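Local coordinates for protein hydrolase, haloacid dehalogenase-like family (Porphyromonas gingivalis, PDB 2I6X) that is predicted to be a hydrolase of the haloacid dehalogenase superfamily, at residues Arg6-Asp11 against Pro103-Phe108; Phe10-Val15 against Leu109-Asn114. All coordinates share one frame; numbering follows the deposited sequence.

Both contacts follow the same pair of neighbouring strands, 7-10 and 106-111, their centres lying about 15 Å and about 2 Å from the centre of the chain. Interaction 1 is most of the ladder. Interaction 2, whose centre is about 14 Å from that of interaction 1, holds its last rung, where the strands end and the loops of the presumed active site begin. Phe10 and Asp11 belong to both, and the two pack directly through Val9 CG1, 3.6 Å from Leu110 CB. Paired strands thus deliver Asp11 and Ser111, which fall where HAD relatives carry the nucleophile of the first motif and the hydroxyl of the second, near Lys150, Asp174 and Asp175.

Interaction 1: Arg6-Asp11 against Pro103-Phe108; sequences RNIVFD and PDYRLF
Arg6 to Phe10 run alongside Arg106 to Phe108 in parallel, and their amides and carbonyls are paired by four hydrogen bonds. Arg106 N donates to Arg6 O at 3.1 Å. Ile8 N to Arg106 O, Phe108 N to Ile8 O and Phe10 N to Phe108 O follow at 2.9 Å each. Asn7 and Val9 turn their backbone groups the other way, to Glu169 and strand 170-173 (Leu171, Ile173), while Leu107 N is taken by Asp138 OD2. This is the centre of the parallel Rossmann-like sheet of the HAD fold, the 7-10 strand leading to the first sequence motif. On the face bearing Asn7, its amide and the Arg106 guanidinium stand nearly perpendicular, 88° apart. OD1 of Asn7 lies against the Arg106 chain, 3.7 Å from CB, while ND2 bonds to Thr170 OG1 and Arg106 NH2 to Ser163 O. Phe108 puts its CZ over one face of that guanidinium. On the opposite face of the sheet, CD1 of Ile8 sits over the Tyr105 ring, 3.9 Å from its centroid, a CH-pi contact displaced toward the rim. The same methyl is 3.8 Å from Leu107 CD2, and helix 92-101 packs against Ile8, Phe10 and Leu107.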
loop_
_atom_site.group_PDB
_atom_site.type_symbol
_atom_site.label_atom_id
_atom_site.label_comp_id
_atom_site.label_asym_id
_atom_site.label_seq_id
_atom_site.Cartn_x
_atom_site.Cartn_y
_atom_site.Cartn_z
ATOM N N ARG A 6 -19.080 -5.947 -7.580
ATOM C CA ARG A 6 -18.433 -7.053 -8.297
ATOM C C ARG A 6 -16.912 -7.116 -8.036
ATOM O O ARG A 6 -16.302 -8.186 -8.118
ATOM C CB ARG A 6 -18.660 -6.911 -9.808
ATOM C CG ARG A 6 -20.103 -7.073 -10.277
ATOM C CD ARG A 6 -20.113 -7.628 -11.704
ATOM N NE ARG A 6 -21.376 -7.404 -12.416
ATOM C CZ ARG A 6 -22.494 -8.114 -12.243
ATOM N NH1 ARG A 6 -22.534 -9.115 -11.363
ATOM N NH2 ARG A 6 -23.581 -7.818 -12.950
ATOM N N ASN A 7 -16.314 -5.956 -7.747
ATOM C CA ASN A 7 -14.880 -5.819 -7.570
ATOM C C ASN A 7 -14.575 -5.142 -6.235
ATOM O O ASN A 7 -15.337 -4.287 -5.780
ATOM C CB ASN A 7 -14.250 -5.001 -8.704
ATOM C CG ASN A 7 -14.955 -5.194 -10.039
ATOM O OD1 ASN A 7 -14.849 -6.251 -10.670
ATOM N ND2 ASN A 7 -15.682 -4.173 -10.473
ATOM N N ILE A 8 -13.475 -5.540 -5.603
ATOM C CA ILE A 8 -13.075 -4.911 -4.372
ATOM C C ILE A 8 -11.593 -4.622 -4.500
ATOM O O ILE A 8 -10.832 -5.495 -4.903
ATOM C CB ILE A 8 -13.335 -5.818 -3.116
ATOM C CG1 ILE A 8 -14.783 -6.319 -3.056
ATOM C CG2 ILE A 8 -12.992 -5.077 -1.820
ATOM C CD1 ILE A 8 -14.896 -7.644 -2.363
ATOM N N VAL A 9 -11.196 -3.401 -4.144
ATOM C CA VAL A 9 -9.819 -2.924 -4.233
ATOM C C VAL A 9 -9.385 -2.549 -2.831
ATOM O O VAL A 9 -10.100 -1.836 -2.135
ATOM C CB VAL A 9 -9.709 -1.649 -5.137
ATOM C CG1 VAL A 9 -8.261 -1.106 -5.150
ATOM C CG2 VAL A 9 -10.181 -1.942 -6.548
ATOM N N PHE A 10 -8.217 -3.031 -2.415
ATOM C CA PHE A 10 -7.699 -2.786 -1.078
ATOM C C PHE A 10 -6.422 -1.990 -1.164
ATOM O O PHE A 10 -5.618 -2.210 -2.072
ATOM C CB PHE A 10 -7.352 -4.122 -0.412
ATOM C CG PHE A 10 -8.528 -5.016 -0.180
ATOM C CD1 PHE A 10 -9.165 -5.045 1.064
ATOM C CD2 PHE A 10 -8.992 -5.851 -1.186
ATOM C CE1 PHE A 10 -10.259 -5.878 1.285
ATOM C CE2 PHE A 10 -10.084 -6.665 -0.975
ATOM C CZ PHE A 10 -10.716 -6.678 0.267
ATOM N N ASP A 11 -6.197 -1.093 -0.208
ATOM C CA ASP A 11 -4.815 -0.619 0.030
ATOM C C ASP A 11 -4.085 -1.696 0.865
ATOM O O ASP A 11 -4.712 -2.583 1.426
ATOM C CB ASP A 11 -4.844 0.719 0.772
ATOM C CG ASP A 11 -3.507 1.438 0.789
ATOM O OD1 ASP A 11 -2.536 1.064 0.074
ATOM O OD2 ASP A 11 -3.434 2.416 1.566
ATOM N N PRO A 103 -13.582 -16.413 -4.836
ATOM C CA PRO A 103 -14.463 -16.975 -5.838
ATOM C C PRO A 103 -15.653 -16.081 -6.213
ATOM O O PRO A 103 -16.237 -16.278 -7.272
ATOM C CB PRO A 103 -14.950 -18.277 -5.186
ATOM C CG PRO A 103 -14.020 -18.523 -4.038
ATOM C CD PRO A 103 -13.630 -17.165 -3.574
ATOM N N ASP A 104 -16.015 -15.121 -5.367
ATOM C CA ASP A 104 -17.236 -14.342 -5.588
ATOM C C ASP A 104 -16.977 -12.948 -6.155
ATOM O O ASP A 104 -17.887 -12.284 -6.607
ATOM C CB ASP A 104 -18.044 -14.224 -4.289
ATOM C CG ASP A 104 -18.619 -15.570 -3.809
ATOM O OD1 ASP A 104 -19.837 -15.767 -3.921
ATOM O OD2 ASP A 104 -17.869 -16.429 -3.297
ATOM N N TYR A 105 -15.734 -12.505 -6.100
ATOM C CA TYR A 105 -15.372 -11.135 -6.448
ATOM C C TYR A 105 -14.052 -11.159 -7.166
ATOM O O TYR A 105 -13.227 -12.079 -6.971
ATOM C CB TYR A 105 -15.228 -10.240 -5.191
ATOM C CG TYR A 105 -16.512 -10.105 -4.426
ATOM C CD1 TYR A 105 -17.480 -9.174 -4.815
ATOM C CD2 TYR A 105 -16.775 -10.930 -3.319
ATOM C CE1 TYR A 105 -18.678 -9.064 -4.137
ATOM C CE2 TYR A 105 -17.989 -10.839 -2.622
ATOM C CZ TYR A 105 -18.947 -9.904 -3.047
ATOM O OH TYR A 105 -20.159 -9.801 -2.372
ATOM N N ARG A 106 -13.859 -10.128 -7.975
ATOM C CA ARG A 106 -12.561 -9.793 -8.476
ATOM C C ARG A 106 -11.885 -8.870 -7.454
ATOM O O ARG A 106 -12.483 -7.888 -7.006
ATOM C CB ARG A 106 -12.709 -9.140 -9.837
ATOM C CG ARG A 106 -13.167 -10.118 -10.889
ATOM C CD ARG A 106 -13.212 -9.466 -12.247
ATOM N NE ARG A 106 -11.886 -9.242 -12.822
ATOM C CZ ARG A 106 -11.587 -8.222 -13.626
ATOM N NH1 ARG A 106 -12.511 -7.306 -13.929
ATOM N NH2 ARG A 106 -10.353 -8.099 -14.106
ATOM N N LEU A 107 -10.655 -9.211 -7.073
ATOM C CA LEU A 107 -9.951 -8.570 -5.981
ATOM C C LEU A 107 -8.682 -7.942 -6.488
ATOM O O LEU A 107 -7.938 -8.552 -7.249
ATOM C CB LEU A 107 -9.596 -9.598 -4.902
ATOM C CG LEU A 107 -10.780 -10.346 -4.299
ATOM C CD1 LEU A 107 -10.303 -11.366 -3.295
ATOM C CD2 LEU A 107 -11.810 -9.378 -3.682
ATOM N N PHE A 108 -8.437 -6.712 -6.055
ATOM C CA PHE A 108 -7.296 -5.937 -6.507
ATOM C C PHE A 108 -6.636 -5.231 -5.332
ATOM O O PHE A 108 -7.283 -4.941 -4.343
ATOM C CB PHE A 108 -7.750 -4.942 -7.568
ATOM C CG PHE A 108 -8.451 -5.598 -8.722
ATOM C CD1 PHE A 108 -7.716 -6.143 -9.781
ATOM C CD2 PHE A 108 -9.842 -5.711 -8.732
ATOM C CE1 PHE A 108 -8.360 -6.784 -10.828
ATOM C CE2 PHE A 108 -10.488 -6.328 -9.791
ATOM C CZ PHE A 108 -9.747 -6.865 -10.838
#

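Interaction 2: Phe10-Val15 against Leu109-Asn114; sequences FDLGGV and LLSNTN
Phe10 and Leu110 make the one direct hydrogen bond between the two segments, Leu110 N to Phe10 O at 2.8 Å, with the donor tilted 27° from the carbonyl plane. Beyond it the chains part: Asp11 CA still offers a C-H to Leu110 O, but the remaining polar links run through water. Apolar contact centres on Leu109. Its CD1 lies against the departing chain, 4.2 Å from Phe10 CB and 4.0 Å from Leu12 CB, and also touches the Asp11 carbonyl carbon. Leu12 CB in turn rests 3.7 Å from Ser111 OG. Asp11 CG is anti to the backbone N (chi1 -167°), and a chi2 of 11° then brings OD1 to 3.5 Å from Ser111 CA. There OD1 accepts a weak bond from Leu12 N and one from each of two waters. Water 1 joins both segments: it donates to Asp11 OD1 (2.8 Å) and Asn112 O, and accepts from Gly13 N and Ser111 OG (2.6 Å). Water 2 bridges Asp11 OD1 to Asn112 N, at 2.7 Å from the latter. By position Asp11 is probably the HAD nucleophile and Ser111 the second-motif hydroxyl, but Gly13 stands where the phosphatases carry a second aspartate. Asp11 OD2 lies close to the carboxylates of Asp174 and Asp175; in HAD phosphatases the corresponding acidic residues bind magnesium. Lys150 bonds to Leu110 O and makes a long, weak ion pair with Asp11. Strand 139-142 flanks 109-111, strand 170-173 lies beside Phe10 and Asp11, and helix 153-163 packs against Leu110.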
loop_
_atom_site.group_PDB
_atom_site.type_symbol
_atom_site.label_atom_id
_atom_site.label_comp_id
_atom_site.label_asym_id
_atom_site.label_seq_id
_atom_site.Cartn_x
_atom_site.Cartn_y
_atom_site.Cartn_z
ATOM N N PHE A 10 -8.217 -3.031 -2.415
ATOM C CA PHE A 10 -7.699 -2.786 -1.078
ATOM C C PHE A 10 -6.422 -1.990 -1.164
ATOM O O PHE A 10 -5.618 -2.210 -2.072
ATOM C CB PHE A 10 -7.352 -4.122 -0.412
ATOM C CG PHE A 10 -8.528 -5.016 -0.180
ATOM C CD1 PHE A 10 -9.165 -5.045 1.064
ATOM C CD2 PHE A 10 -8.992 -5.851 -1.186
ATOM C CE1 PHE A 10 -10.259 -5.878 1.285
ATOM C CE2 PHE A 10 -10.084 -6.665 -0.975
ATOM C CZ PHE A 10 -10.716 -6.678 0.267
ATOM N N ASP A 11 -6.197 -1.093 -0.208
ATOM C CA ASP A 11 -4.815 -0.619 0.030
ATOM C C ASP A 11 -4.085 -1.696 0.865
ATOM O O ASP A 11 -4.712 -2.583 1.426
ATOM C CB ASP A 11 -4.844 0.719 0.772
ATOM C CG ASP A 11 -3.507 1.438 0.789
ATOM O OD1 ASP A 11 -2.536 1.064 0.074
ATOM O OD2 ASP A 11 -3.434 2.416 1.566
ATOM N N LEU A 12 -2.766 -1.603 0.945
ATOM C CA LEU A 12 -1.958 -2.507 1.717
ATOM C C LEU A 12 -1.714 -1.887 3.096
ATOM O O LEU A 12 -2.299 -2.342 4.096
ATOM C CB LEU A 12 -0.633 -2.785 0.991
ATOM C CG LEU A 12 0.307 -3.831 1.627
ATOM C CD1 LEU A 12 -0.358 -5.201 1.814
ATOM C CD2 LEU A 12 1.568 -3.947 0.779
ATOM N N GLY A 13 -0.864 -0.857 3.147
ATOM C CA GLY A 13 -0.580 -0.135 4.371
ATOM C C GLY A 13 -1.864 0.456 4.920
ATOM O O GLY A 13 -2.661 1.061 4.159
ATOM N N GLY A 14 -2.081 0.284 6.228
ATOM C CA GLY A 14 -3.245 0.873 6.890
ATOM C C GLY A 14 -4.405 -0.104 6.928
ATOM O O GLY A 14 -4.878 -0.489 8.002
ATOM N N VAL A 15 -4.803 -0.567 5.762
ATOM C CA VAL A 15 -5.899 -1.510 5.593
ATOM C C VAL A 15 -5.552 -2.987 5.967
ATOM O O VAL A 15 -6.256 -3.626 6.745
ATOM C CB VAL A 15 -6.425 -1.365 4.102
ATOM C CG1 VAL A 15 -7.519 -2.364 3.790
ATOM C CG2 VAL A 15 -6.908 0.048 3.896
ATOM N N LEU A 109 -5.334 -5.001 -5.444
ATOM C CA LEU A 109 -4.621 -4.144 -4.514
ATOM C C LEU A 109 -4.212 -2.845 -5.225
ATOM O O LEU A 109 -3.664 -2.878 -6.335
ATOM C CB LEU A 109 -3.401 -4.863 -3.927
ATOM C CG LEU A 109 -2.679 -4.172 -2.754
ATOM C CD1 LEU A 109 -3.315 -4.509 -1.403
ATOM C CD2 LEU A 109 -1.161 -4.512 -2.751
ATOM N N LEU A 110 -4.498 -1.702 -4.608
ATOM C CA LEU A 110 -3.977 -0.447 -5.136
ATOM C C LEU A 110 -3.225 0.238 -3.996
ATOM O O LEU A 110 -3.814 0.738 -3.043
ATOM C CB LEU A 110 -5.057 0.462 -5.751
ATOM C CG LEU A 110 -4.575 1.843 -6.208
ATOM C CD1 LEU A 110 -3.589 1.671 -7.338
ATOM C CD2 LEU A 110 -5.725 2.826 -6.615
ATOM N N SER A 111 -1.907 0.293 -4.151
ATOM C CA SER A 111 -1.051 0.644 -3.044
ATOM C C SER A 111 0.069 1.603 -3.420
ATOM O O SER A 111 0.754 1.391 -4.415
ATOM C CB SER A 111 -0.489 -0.654 -2.445
ATOM O OG SER A 111 0.537 -0.372 -1.549
ATOM N N ASN A 112 0.234 2.663 -2.625
ATOM C CA ASN A 112 1.488 3.433 -2.640
ATOM C C ASN A 112 2.500 2.696 -1.788
ATOM O O ASN A 112 2.319 2.554 -0.577
ATOM C CB ASN A 112 1.344 4.859 -2.119
ATOM C CG ASN A 112 0.702 5.776 -3.103
ATOM O OD1 ASN A 112 0.440 5.419 -4.255
ATOM N ND2 ASN A 112 0.429 6.985 -2.658
ATOM N N THR A 113 3.582 2.259 -2.419
ATOM C CA THR A 113 4.524 1.413 -1.733
ATOM C C THR A 113 5.898 1.523 -2.388
ATOM O O THR A 113 6.060 2.151 -3.434
ATOM C CB THR A 113 3.984 -0.060 -1.667
ATOM O OG1 THR A 113 4.665 -0.788 -0.638
ATOM C CG2 THR A 113 4.120 -0.792 -3.008
ATOM N N ASN A 114 6.895 0.907 -1.765
ATOM C CA ASN A 114 8.241 1.065 -2.228
ATOM C C ASN A 114 8.771 -0.336 -2.532
ATOM O O ASN A 114 8.145 -1.305 -2.140
ATOM C CB ASN A 114 9.030 1.778 -1.156
ATOM C CG ASN A 114 8.991 1.051 0.151
ATOM O OD1 ASN A 114 9.654 0.009 0.324
ATOM N ND2 ASN A 114 8.213 1.567 1.086
HETATM O O HOH W 1 0.126 0.650 0.833
HETATM O O HOH W 2 -1.282 3.508 -0.499
#